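Local coordinates for D-methionine-binding lipoprotein MetQ (Escherichia coli, PDB 4YAH) that binds methionine as the substrate-binding lipoprotein of an ATP-driven ABC transport system that carries D-methionine into the cell, at residues A[37-42]-A[65-70]; A[70-75]-A[84-89]; A[107-112]-A[229-234]. One frame throughout, in Å; residues are numbered along the deposited sequence.

Contact 1: residues A[37-42]-A[65-70]. With MET (methionine), chain B.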
loop_
_atom_site.group_PDB
_atom_site.type_symbol
_atom_site.label_atom_id
_atom_site.label_comp_id
_atom_site.label_asym_id
_atom_site.label_seq_id
_atom_site.Cartn_x
_atom_site.Cartn_y
_atom_site.Cartn_z
ATOM N N VAL A 37 4.153 8.871 -7.182
ATOM C CA VAL A 37 4.434 7.482 -6.821
ATOM C C VAL A 37 5.310 7.454 -5.581
ATOM O O VAL A 37 5.885 8.479 -5.200
ATOM C CB VAL A 37 5.125 6.708 -7.974
ATOM C CG1 VAL A 37 4.259 6.761 -9.227
ATOM C CG2 VAL A 37 6.489 7.277 -8.293
ATOM N N ILE A 38 5.415 6.284 -4.951
ATOM C CA ILE A 38 6.234 6.159 -3.741
ATOM C C ILE A 38 7.621 5.602 -4.069
ATOM O O ILE A 38 7.748 4.656 -4.860
ATOM C CB ILE A 38 5.578 5.242 -2.696
ATOM C CG1 ILE A 38 4.098 5.575 -2.521
ATOM C CG2 ILE A 38 6.325 5.360 -1.363
ATOM C CD1 ILE A 38 3.828 6.975 -2.041
ATOM N N VAL A 39 8.657 6.166 -3.442
ATOM C CA VAL A 39 10.016 5.708 -3.688
ATOM C C VAL A 39 10.179 4.255 -3.295
ATOM O O VAL A 39 9.487 3.757 -2.416
ATOM C CB VAL A 39 11.063 6.551 -2.925
ATOM C CG1 VAL A 39 11.009 7.959 -3.367
ATOM C CG2 VAL A 39 10.826 6.503 -1.446
ATOM N N GLY A 40 11.095 3.581 -3.973
ATOM C CA GLY A 40 11.341 2.174 -3.726
ATOM C C GLY A 40 10.846 1.375 -4.904
ATOM O O GLY A 40 10.827 1.866 -6.039
ATOM N N ALA A 41 10.411 0.159 -4.630
ATOM C CA ALA A 41 10.068 -0.763 -5.685
ATOM C C ALA A 41 8.872 -0.256 -6.482
ATOM O O ALA A 41 8.768 -0.551 -7.665
ATOM C CB ALA A 41 9.786 -2.124 -5.123
ATOM N N GLU A 42 7.974 0.497 -5.850
ATOM C CA GLU A 42 6.804 0.998 -6.582
ATOM C C GLU A 42 7.251 2.029 -7.619
ATOM O O GLU A 42 6.706 2.087 -8.721
ATOM C CB GLU A 42 5.746 1.590 -5.641
ATOM C CG GLU A 42 5.038 0.497 -4.809
ATOM C CD GLU A 42 3.863 0.985 -3.977
ATOM O OE1 GLU A 42 3.467 0.264 -3.033
ATOM O OE2 GLU A 42 3.315 2.063 -4.251
ATOM N N THR A 65 8.115 11.791 -6.917
ATOM C CA THR A 65 8.247 10.766 -5.888
ATOM C C THR A 65 7.947 11.307 -4.504
ATOM O O THR A 65 8.229 12.468 -4.189
ATOM C CB THR A 65 9.649 10.134 -5.881
ATOM O OG1 THR A 65 10.642 11.131 -5.597
ATOM C CG2 THR A 65 9.950 9.470 -7.204
ATOM N N PHE A 66 7.364 10.427 -3.695
ATOM C CA PHE A 66 6.967 10.704 -2.318
ATOM C C PHE A 66 7.442 9.536 -1.461
ATOM O O PHE A 66 7.731 8.467 -1.993
ATOM C CB PHE A 66 5.442 10.851 -2.195
ATOM C CG PHE A 66 4.872 12.001 -2.973
ATOM C CD1 PHE A 66 4.678 13.226 -2.365
ATOM C CD2 PHE A 66 4.540 11.857 -4.311
ATOM C CE1 PHE A 66 4.159 14.297 -3.089
ATOM C CE2 PHE A 66 4.034 12.917 -5.034
ATOM C CZ PHE A 66 3.838 14.131 -4.422
ATOM N N ASN A 67 7.526 9.738 -0.153
ATOM C CA ASN A 67 7.762 8.633 0.774
ATOM C C ASN A 67 6.770 8.679 1.920
ATOM O O ASN A 67 7.101 8.385 3.061
ATOM C CB ASN A 67 9.184 8.653 1.324
ATOM C CG ASN A 67 9.536 7.362 2.027
ATOM O OD1 ASN A 67 9.144 6.290 1.580
ATOM N ND2 ASN A 67 10.238 7.460 3.153
ATOM N N ASP A 68 5.537 9.044 1.610
ATOM C CA ASP A 68 4.471 9.014 2.586
ATOM C C ASP A 68 3.154 8.863 1.859
ATOM O O ASP A 68 3.099 8.958 0.627
ATOM C CB ASP A 68 4.465 10.283 3.421
ATOM C CG ASP A 68 3.814 11.448 2.687
ATOM O OD1 ASP A 68 4.398 11.891 1.681
ATOM O OD2 ASP A 68 2.724 11.898 3.099
ATOM N N TYR A 69 2.093 8.655 2.625
ATOM C CA TYR A 69 0.789 8.365 2.068
ATOM C C TYR A 69 -0.174 9.553 2.130
ATOM O O TYR A 69 -1.331 9.432 1.720
ATOM C CB TYR A 69 0.177 7.189 2.819
ATOM C CG TYR A 69 0.714 5.808 2.486
ATOM C CD1 TYR A 69 1.366 5.543 1.299
ATOM C CD2 TYR A 69 0.486 4.751 3.350
ATOM C CE1 TYR A 69 1.780 4.270 0.983
ATOM C CE2 TYR A 69 0.898 3.481 3.048
ATOM C CZ TYR A 69 1.532 3.237 1.882
ATOM O OH TYR A 69 1.927 1.950 1.619
ATOM N N VAL A 70 0.296 10.688 2.640
ATOM C CA VAL A 70 -0.559 11.868 2.793
ATOM C C VAL A 70 -0.304 12.895 1.687
ATOM O O VAL A 70 -1.234 13.345 1.000
ATOM C CB VAL A 70 -0.336 12.502 4.179
ATOM C CG1 VAL A 70 -1.158 13.794 4.349
ATOM C CG2 VAL A 70 -0.698 11.476 5.270
HETATM N N MET B . 0.703 -0.054 -1.505
HETATM C CA MET B . -0.026 -0.003 -0.237
HETATM C C MET B . -0.646 -1.352 0.037
HETATM O O MET B . -1.300 -1.892 -0.861
HETATM C CB MET B . -1.116 1.072 -0.279
HETATM C CG MET B . -1.801 1.327 1.056
HETATM S SD MET B . -3.091 2.588 0.991
HETATM C CE MET B . -2.091 4.071 0.870
HETATM O OXT MET B . -0.515 -1.887 1.157
#

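Contact 2: residues A[70-75]-A[84-89]. With MET (methionine), chain B.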
loop_
_atom_site.group_PDB
_atom_site.type_symbol
_atom_site.label_atom_id
_atom_site.label_comp_id
_atom_site.label_asym_id
_atom_site.label_seq_id
_atom_site.Cartn_x
_atom_site.Cartn_y
_atom_site.Cartn_z
ATOM N N VAL A 70 0.296 10.688 2.640
ATOM C CA VAL A 70 -0.559 11.868 2.793
ATOM C C VAL A 70 -0.304 12.895 1.687
ATOM O O VAL A 70 -1.234 13.345 1.000
ATOM C CB VAL A 70 -0.336 12.502 4.179
ATOM C CG1 VAL A 70 -1.158 13.794 4.349
ATOM C CG2 VAL A 70 -0.698 11.476 5.270
ATOM N N LEU A 71 0.957 13.249 1.486
ATOM C CA LEU A 71 1.271 14.302 0.517
ATOM C C LEU A 71 0.864 13.993 -0.931
ATOM O O LEU A 71 0.555 14.916 -1.684
ATOM C CB LEU A 71 2.763 14.626 0.557
ATOM C CG LEU A 71 3.268 15.154 1.900
ATOM C CD1 LEU A 71 4.778 15.460 1.834
ATOM C CD2 LEU A 71 2.487 16.376 2.326
ATOM N N PRO A 72 0.869 12.714 -1.348
ATOM C CA PRO A 72 0.479 12.531 -2.756
ATOM C C PRO A 72 -0.960 12.948 -3.078
ATOM O O PRO A 72 -1.220 13.453 -4.184
ATOM C CB PRO A 72 0.664 11.031 -2.978
ATOM C CG PRO A 72 1.689 10.620 -1.947
ATOM C CD PRO A 72 1.424 11.481 -0.758
ATOM N N ASN A 73 -1.894 12.751 -2.150
ATOM C CA ASN A 73 -3.260 13.188 -2.400
ATOM C C ASN A 73 -3.395 14.713 -2.272
ATOM O O ASN A 73 -4.174 15.321 -3.006
ATOM C CB ASN A 73 -4.241 12.473 -1.471
ATOM C CG ASN A 73 -4.621 11.111 -1.982
ATOM O OD1 ASN A 73 -4.484 10.807 -3.171
ATOM N ND2 ASN A 73 -5.118 10.273 -1.087
ATOM N N GLU A 74 -2.633 15.327 -1.365
ATOM C CA GLU A 74 -2.596 16.795 -1.267
ATOM C C GLU A 74 -2.109 17.406 -2.573
ATOM O O GLU A 74 -2.696 18.365 -3.090
ATOM C CB GLU A 74 -1.683 17.254 -0.124
ATOM C CG GLU A 74 -2.142 16.811 1.259
ATOM C CD GLU A 74 -1.407 17.526 2.395
ATOM O OE1 GLU A 74 -0.469 18.314 2.111
ATOM O OE2 GLU A 74 -1.778 17.306 3.571
ATOM N N ALA A 75 -1.039 16.833 -3.107
ATOM C CA ALA A 75 -0.427 17.319 -4.332
ATOM C C ALA A 75 -1.412 17.220 -5.487
ATOM O O ALA A 75 -1.536 18.121 -6.301
ATOM C CB ALA A 75 0.833 16.526 -4.630
ATOM N N ASN A 84 -2.058 10.106 -9.193
ATOM C CA ASN A 84 -1.083 9.355 -8.423
ATOM C C ASN A 84 -1.419 7.882 -8.456
ATOM O O ASN A 84 -2.492 7.470 -8.904
ATOM C CB ASN A 84 -0.960 9.880 -6.977
ATOM C CG ASN A 84 -2.254 9.868 -6.206
ATOM O OD1 ASN A 84 -3.018 8.891 -6.224
ATOM N ND2 ASN A 84 -2.483 10.949 -5.454
ATOM N N ALA A 85 -0.453 7.082 -8.027
ATOM C CA ALA A 85 -0.575 5.650 -8.128
ATOM C C ALA A 85 0.035 5.003 -6.907
ATOM O O ALA A 85 1.199 4.586 -6.937
ATOM C CB ALA A 85 0.093 5.153 -9.402
ATOM N N PHE A 86 -0.732 4.943 -5.820
ATOM C CA PHE A 86 -0.156 4.477 -4.559
ATOM C C PHE A 86 -1.125 3.935 -3.516
ATOM O O PHE A 86 -0.670 3.431 -2.493
ATOM C CB PHE A 86 0.630 5.624 -3.897
ATOM C CG PHE A 86 -0.234 6.563 -3.092
ATOM C CD1 PHE A 86 -0.326 6.428 -1.720
ATOM C CD2 PHE A 86 -0.984 7.560 -3.712
ATOM C CE1 PHE A 86 -1.128 7.267 -0.975
ATOM C CE2 PHE A 86 -1.785 8.403 -2.966
ATOM C CZ PHE A 86 -1.855 8.261 -1.603
ATOM N N GLN A 87 -2.433 4.067 -3.731
ATOM C CA GLN A 87 -3.405 3.772 -2.676
ATOM C C GLN A 87 -4.478 2.781 -3.118
ATOM O O GLN A 87 -4.756 2.634 -4.304
ATOM C CB GLN A 87 -4.060 5.079 -2.193
ATOM C CG GLN A 87 -5.072 5.666 -3.167
ATOM C CD GLN A 87 -5.322 7.146 -2.935
ATOM O OE1 GLN A 87 -5.818 7.556 -1.873
ATOM N NE2 GLN A 87 -5.004 7.957 -3.938
ATOM N N HIS A 88 -5.057 2.065 -2.151
ATOM C CA HIS A 88 -6.191 1.202 -2.429
ATOM C C HIS A 88 -7.493 1.963 -2.152
ATOM O O HIS A 88 -7.454 3.093 -1.650
ATOM C CB HIS A 88 -6.112 -0.126 -1.618
ATOM C CG HIS A 88 -5.795 0.024 -0.158
ATOM N ND1 HIS A 88 -6.583 0.738 0.724
ATOM C CD2 HIS A 88 -4.784 -0.496 0.581
ATOM C CE1 HIS A 88 -6.053 0.672 1.933
ATOM N NE2 HIS A 88 -4.965 -0.079 1.875
ATOM N N LYS A 89 -8.641 1.363 -2.483
ATOM C CA LYS A 89 -9.897 2.104 -2.433
ATOM C C LYS A 89 -10.350 2.409 -1.011
ATOM O O LYS A 89 -10.865 3.487 -0.765
ATOM C CB LYS A 89 -11.029 1.370 -3.177
ATOM C CG LYS A 89 -12.261 2.274 -3.320
ATOM C CD LYS A 89 -13.278 1.754 -4.307
ATOM C CE LYS A 89 -14.501 2.687 -4.351
ATOM N NZ LYS A 89 -15.309 2.560 -3.093
HETATM N N MET B . 0.703 -0.054 -1.505
HETATM C CA MET B . -0.026 -0.003 -0.237
HETATM C C MET B . -0.646 -1.352 0.037
HETATM O O MET B . -1.300 -1.892 -0.861
HETATM C CB MET B . -1.116 1.072 -0.279
HETATM C CG MET B . -1.801 1.327 1.056
HETATM S SD MET B . -3.091 2.588 0.991
HETATM C CE MET B . -2.091 4.071 0.870
HETATM O OXT MET B . -0.515 -1.887 1.157
#

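Contact 3: residues A[107-112]-A[229-234]. With MET (methionine), chain B.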
loop_
_atom_site.group_PDB
_atom_site.type_symbol
_atom_site.label_atom_id
_atom_site.label_comp_id
_atom_site.label_asym_id
_atom_site.label_seq_id
_atom_site.Cartn_x
_atom_site.Cartn_y
_atom_site.Cartn_z
ATOM N N GLY A 107 -8.328 3.440 -12.617
ATOM C CA GLY A 107 -7.788 2.157 -13.008
ATOM C C GLY A 107 -7.140 1.439 -11.833
ATOM O O GLY A 107 -6.604 2.102 -10.939
ATOM N N ASN A 108 -7.192 0.106 -11.855
ATOM C CA ASN A 108 -6.508 -0.728 -10.866
ATOM C C ASN A 108 -5.076 -1.006 -11.254
ATOM O O ASN A 108 -4.764 -1.131 -12.427
ATOM C CB ASN A 108 -7.210 -2.076 -10.702
ATOM C CG ASN A 108 -8.609 -1.950 -10.200
ATOM O OD1 ASN A 108 -8.988 -0.950 -9.594
ATOM N ND2 ASN A 108 -9.397 -2.997 -10.427
ATOM N N THR A 109 -4.218 -1.173 -10.255
ATOM C CA THR A 109 -2.849 -1.598 -10.498
ATOM C C THR A 109 -2.688 -2.991 -9.885
ATOM O O THR A 109 -3.217 -3.960 -10.447
ATOM C CB THR A 109 -1.829 -0.563 -9.952
ATOM O OG1 THR A 109 -2.020 -0.367 -8.545
ATOM C CG2 THR A 109 -1.998 0.790 -10.677
ATOM N N PHE A 110 -2.005 -3.103 -8.740
ATOM C CA PHE A 110 -1.775 -4.410 -8.116
ATOM C C PHE A 110 -2.365 -4.516 -6.719
ATOM O O PHE A 110 -2.507 -3.516 -6.012
ATOM C CB PHE A 110 -0.273 -4.732 -8.034
ATOM C CG PHE A 110 0.424 -4.669 -9.357
ATOM C CD1 PHE A 110 0.392 -5.748 -10.226
ATOM C CD2 PHE A 110 1.104 -3.525 -9.737
ATOM C CE1 PHE A 110 1.028 -5.685 -11.455
ATOM C CE2 PHE A 110 1.738 -3.452 -10.977
ATOM C CZ PHE A 110 1.701 -4.538 -11.829
ATOM N N VAL A 111 -2.702 -5.743 -6.327
ATOM C CA VAL A 111 -2.893 -6.061 -4.915
ATOM C C VAL A 111 -1.508 -6.415 -4.360
ATOM O O VAL A 111 -0.759 -7.148 -5.007
ATOM C CB VAL A 111 -3.850 -7.243 -4.682
ATOM C CG1 VAL A 111 -4.082 -7.458 -3.187
ATOM C CG2 VAL A 111 -5.176 -7.047 -5.403
ATOM N N TYR A 112 -1.186 -5.893 -3.173
ATOM C CA TYR A 112 0.089 -6.140 -2.497
ATOM C C TYR A 112 -0.214 -6.777 -1.149
ATOM O O TYR A 112 -0.351 -6.071 -0.152
ATOM C CB TYR A 112 0.859 -4.842 -2.304
ATOM C CG TYR A 112 1.341 -4.177 -3.566
ATOM C CD1 TYR A 112 2.364 -4.733 -4.318
ATOM C CD2 TYR A 112 0.804 -2.971 -3.974
ATOM C CE1 TYR A 112 2.835 -4.103 -5.462
ATOM C CE2 TYR A 112 1.269 -2.328 -5.118
ATOM C CZ TYR A 112 2.280 -2.910 -5.855
ATOM O OH TYR A 112 2.758 -2.297 -6.977
ATOM N N ASN A 229 -4.557 -1.694 -5.420
ATOM C CA ASN A 229 -4.133 -0.303 -5.516
ATOM C C ASN A 229 -4.720 0.316 -6.794
ATOM O O ASN A 229 -5.173 -0.399 -7.690
ATOM C CB ASN A 229 -2.599 -0.197 -5.502
ATOM C CG ASN A 229 -1.998 -0.383 -4.115
ATOM O OD1 ASN A 229 -0.920 0.133 -3.835
ATOM N ND2 ASN A 229 -2.676 -1.155 -3.251
ATOM N N LEU A 230 -4.633 1.645 -6.884
ATOM C CA LEU A 230 -5.370 2.426 -7.873
ATOM C C LEU A 230 -4.502 3.509 -8.480
ATOM O O LEU A 230 -3.582 4.014 -7.838
ATOM C CB LEU A 230 -6.573 3.104 -7.220
ATOM C CG LEU A 230 -7.497 2.234 -6.376
ATOM C CD1 LEU A 230 -8.378 3.139 -5.533
ATOM C CD2 LEU A 230 -8.327 1.347 -7.271
ATOM N N ILE A 231 -4.836 3.882 -9.710
ATOM C CA ILE A 231 -4.416 5.159 -10.285
ATOM C C ILE A 231 -5.589 6.078 -10.027
ATOM O O ILE A 231 -6.750 5.706 -10.293
ATOM C CB ILE A 231 -4.100 5.052 -11.775
ATOM C CG1 ILE A 231 -2.915 4.108 -11.971
ATOM C CG2 ILE A 231 -3.750 6.437 -12.365
ATOM C CD1 ILE A 231 -2.784 3.538 -13.364
ATOM N N VAL A 232 -5.290 7.236 -9.442
ATOM C CA VAL A 232 -6.289 8.178 -8.983
ATOM C C VAL A 232 -6.026 9.566 -9.550
ATOM O O VAL A 232 -4.875 10.005 -9.626
ATOM C CB VAL A 232 -6.293 8.233 -7.461
ATOM C CG1 VAL A 232 -7.194 9.309 -6.946
ATOM C CG2 VAL A 232 -6.745 6.898 -6.915
ATOM N N THR A 233 -7.109 10.244 -9.935
ATOM C CA THR A 233 -7.048 11.621 -10.431
ATOM C C THR A 233 -8.061 12.468 -9.693
ATOM O O THR A 233 -8.798 11.971 -8.849
ATOM C CB THR A 233 -7.358 11.728 -11.934
ATOM O OG1 THR A 233 -8.741 11.413 -12.160
ATOM C CG2 THR A 233 -6.479 10.802 -12.746
ATOM N N ARG A 234 -8.135 13.748 -10.051
ATOM C CA ARG A 234 -9.241 14.573 -9.595
ATOM C C ARG A 234 -10.468 14.238 -10.439
ATOM O O ARG A 234 -10.356 13.682 -11.526
ATOM C CB ARG A 234 -8.917 16.063 -9.710
ATOM C CG ARG A 234 -7.754 16.537 -8.842
ATOM C CD ARG A 234 -7.509 18.023 -9.063
ATOM N NE ARG A 234 -7.242 18.277 -10.473
ATOM C CZ ARG A 234 -6.063 18.106 -11.064
ATOM N NH1 ARG A 234 -5.003 17.695 -10.367
ATOM N NH2 ARG A 234 -5.944 18.345 -12.363
HETATM N N MET B . 0.703 -0.054 -1.505
HETATM C CA MET B . -0.026 -0.003 -0.237
HETATM C C MET B . -0.646 -1.352 0.037
HETATM O O MET B . -1.300 -1.892 -0.861
HETATM C CB MET B . -1.116 1.072 -0.279
HETATM C CG MET B . -1.801 1.327 1.056
HETATM S SD MET B . -3.091 2.588 0.991
HETATM C CE MET B . -2.091 4.071 0.870
HETATM O OXT MET B . -0.515 -1.887 1.157
HETATM O O HOH W 1 -1.209 2.223 -7.608
#

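Contact 1: residues A[37-42]-A[65-70]
Val37 and Ile38 pair in parallel with Thr65 and Phe66, and two backbone bonds hold the ends of the strands together. Phe66 N gives its hydrogen to Val37 O at 2.9 Å, and Val39 N gives its own to Phe66 O. CA-H...O contacts from Thr65 to Val37 O and from Ile38 to Phe66 O support them.

Side-chain packing is carried by Ile38 and Val39. Ile38 CG1 lies beside the backbone N (chi1 -46°), and its side chain ends with CD1 4.2 Å from Phe66 CB and at the edge of the Tyr69 ring. Val39 splits its branches between two residues: CG1 meets Thr65 CB at 3.6 Å, while CG2 reaches Asn67 OD1, whose hydrogen bond comes from Gln208.

Toward the ligand, the methionine CE sits over the centre of one Tyr69 face, 3.5 Å above the plane. Glu42 OE1 takes a weak bond of 3.2 Å from the ligand N, and both Glu42 OE1 and Tyr69 OH are bonded to Thr204.

These are the carboxyl ends of the strands in the beta-alpha-beta unit 32-38, 41-57, 60-66; helix 203-206 packs on Ile38 and Asn67, helix 71-78 on Phe66.

Contact 2: residues A[70-75]-A[84-89]
The Phe86 ring is packed between Pro72 and Gln87: CG of the proline lies over the centre of one face, CB of the glutamine 3.8 Å above the centre of the other. The proline CB makes a CH-pi contact 4.0 Å from the ring centroid, and the amide carbons CG of Asn73 and Asn84 lie in plane at the edge. This is a helix-on-sheet contact in the first lobe of a periplasmic binding protein fold: helix 71-75 runs at 145° to strand 84-88, their axes 9.3 Å apart.

Beside the ring, three amides form a buried network. Asn73 and Gln87 meet tip to tip, their planes 27° apart, in a reciprocal pair: Asn73 ND2 gives an almost straight bond to Gln87 OE1, and Gln87 NE2 returns one to Asn73 OD1. The weak bond from Asn84 ND2 to Pro72 O marks a donor, making Asn73 OD1 the oxygen and setting the pair's sense. Asn73 ND2 also bonds to Gln95 of helix 89-99.

On the pocket side, His88 offers a ring face to the methionine sulphur, with SD 3.4 Å above the plane and offset toward the rim, while its NE2 bonds to Asn141.

Asn84 crosses Asn73 at about a right angle: Asn73 OD1 is gripped by Gln87 NE2 in the carbonyl plane, on a lone pair, and by Asn84 ND2 at 3.0 Å, tilted 27° from that plane.

Contact 3: residues A[107-112]-A[229-234]
Asn229 lies against Thr109, Phe110 and Tyr112, and its side chain spans the distance from strand pairing to ligand. CB comes within 3.1 Å of Thr109 OG1 and also touches Phe110 O. Chi1 of -76° sets CG beside the backbone N, 3.7 Å from Phe110 O, and carries the amide to the ligand. The amide then divides its work. OD1 accepts from the amino N of the bound methionine at 2.8 Å and meets the Tyr112 ring at its edge, in plane, with ring and amide planes 76° apart. ND2 donates to the ligand carboxylate O over 2.9 Å, at an N-H...O angle of 166°, and has a weak second bond to Tyr227 O. Arg144, Asn202 and Thr204 supply further bonds to that ligand.

Strands 103-111 and 229-234 are antiparallel neighbours in the six-stranded sheet. Asn229 uses both backbone polar atoms toward 107-112: its N donates to Phe110 O and its O accepts from Thr109 N. Ile231 N bonds to Gly107 O at 2.8 Å. A water joins Thr109 OG1 to Leu230 O, donating to the carbonyl, and Thr109 CG2 packs at 3.7 Å on Ile231 CG1. Asn108 and Leu230, a non-hydrogen-bonded pair, lie side by side, OD1 against CD2, while Asn108 ND2 bonds to Gly270 O.

An alanine at Asn229 would probably leave the ligand's amino group and carboxylate without this shared partner and open a gap beside the Tyr112 edge.

The amide presents an acceptor and a donor together, consistent with recognition of the amino and carboxylate ends of an amino acid.

How the contacts relate
From the N terminus, contact 1 closes first, bringing strand 60-66 back beside strand 32-38 after helix 41-57. Val70 then passes the chain to contact 2, a tighter turn in which strand 83-88 runs back along helix 71-78. Contact 3 closes the longest loop: 116 residues, including the whole five-stranded sheet, separate its segments, so it ties the strands leaving for and returning from the other lobe. The three closures follow in series, none nesting or crossing. All reach the same six-stranded sheet, where 83-88 lies between 32-38 and 229-234. Phe66 against Pro72 joins contacts 1 and 2; Asn84 N, probably bonded to Val232 O, joins 2 and 3. Methionine touches all three.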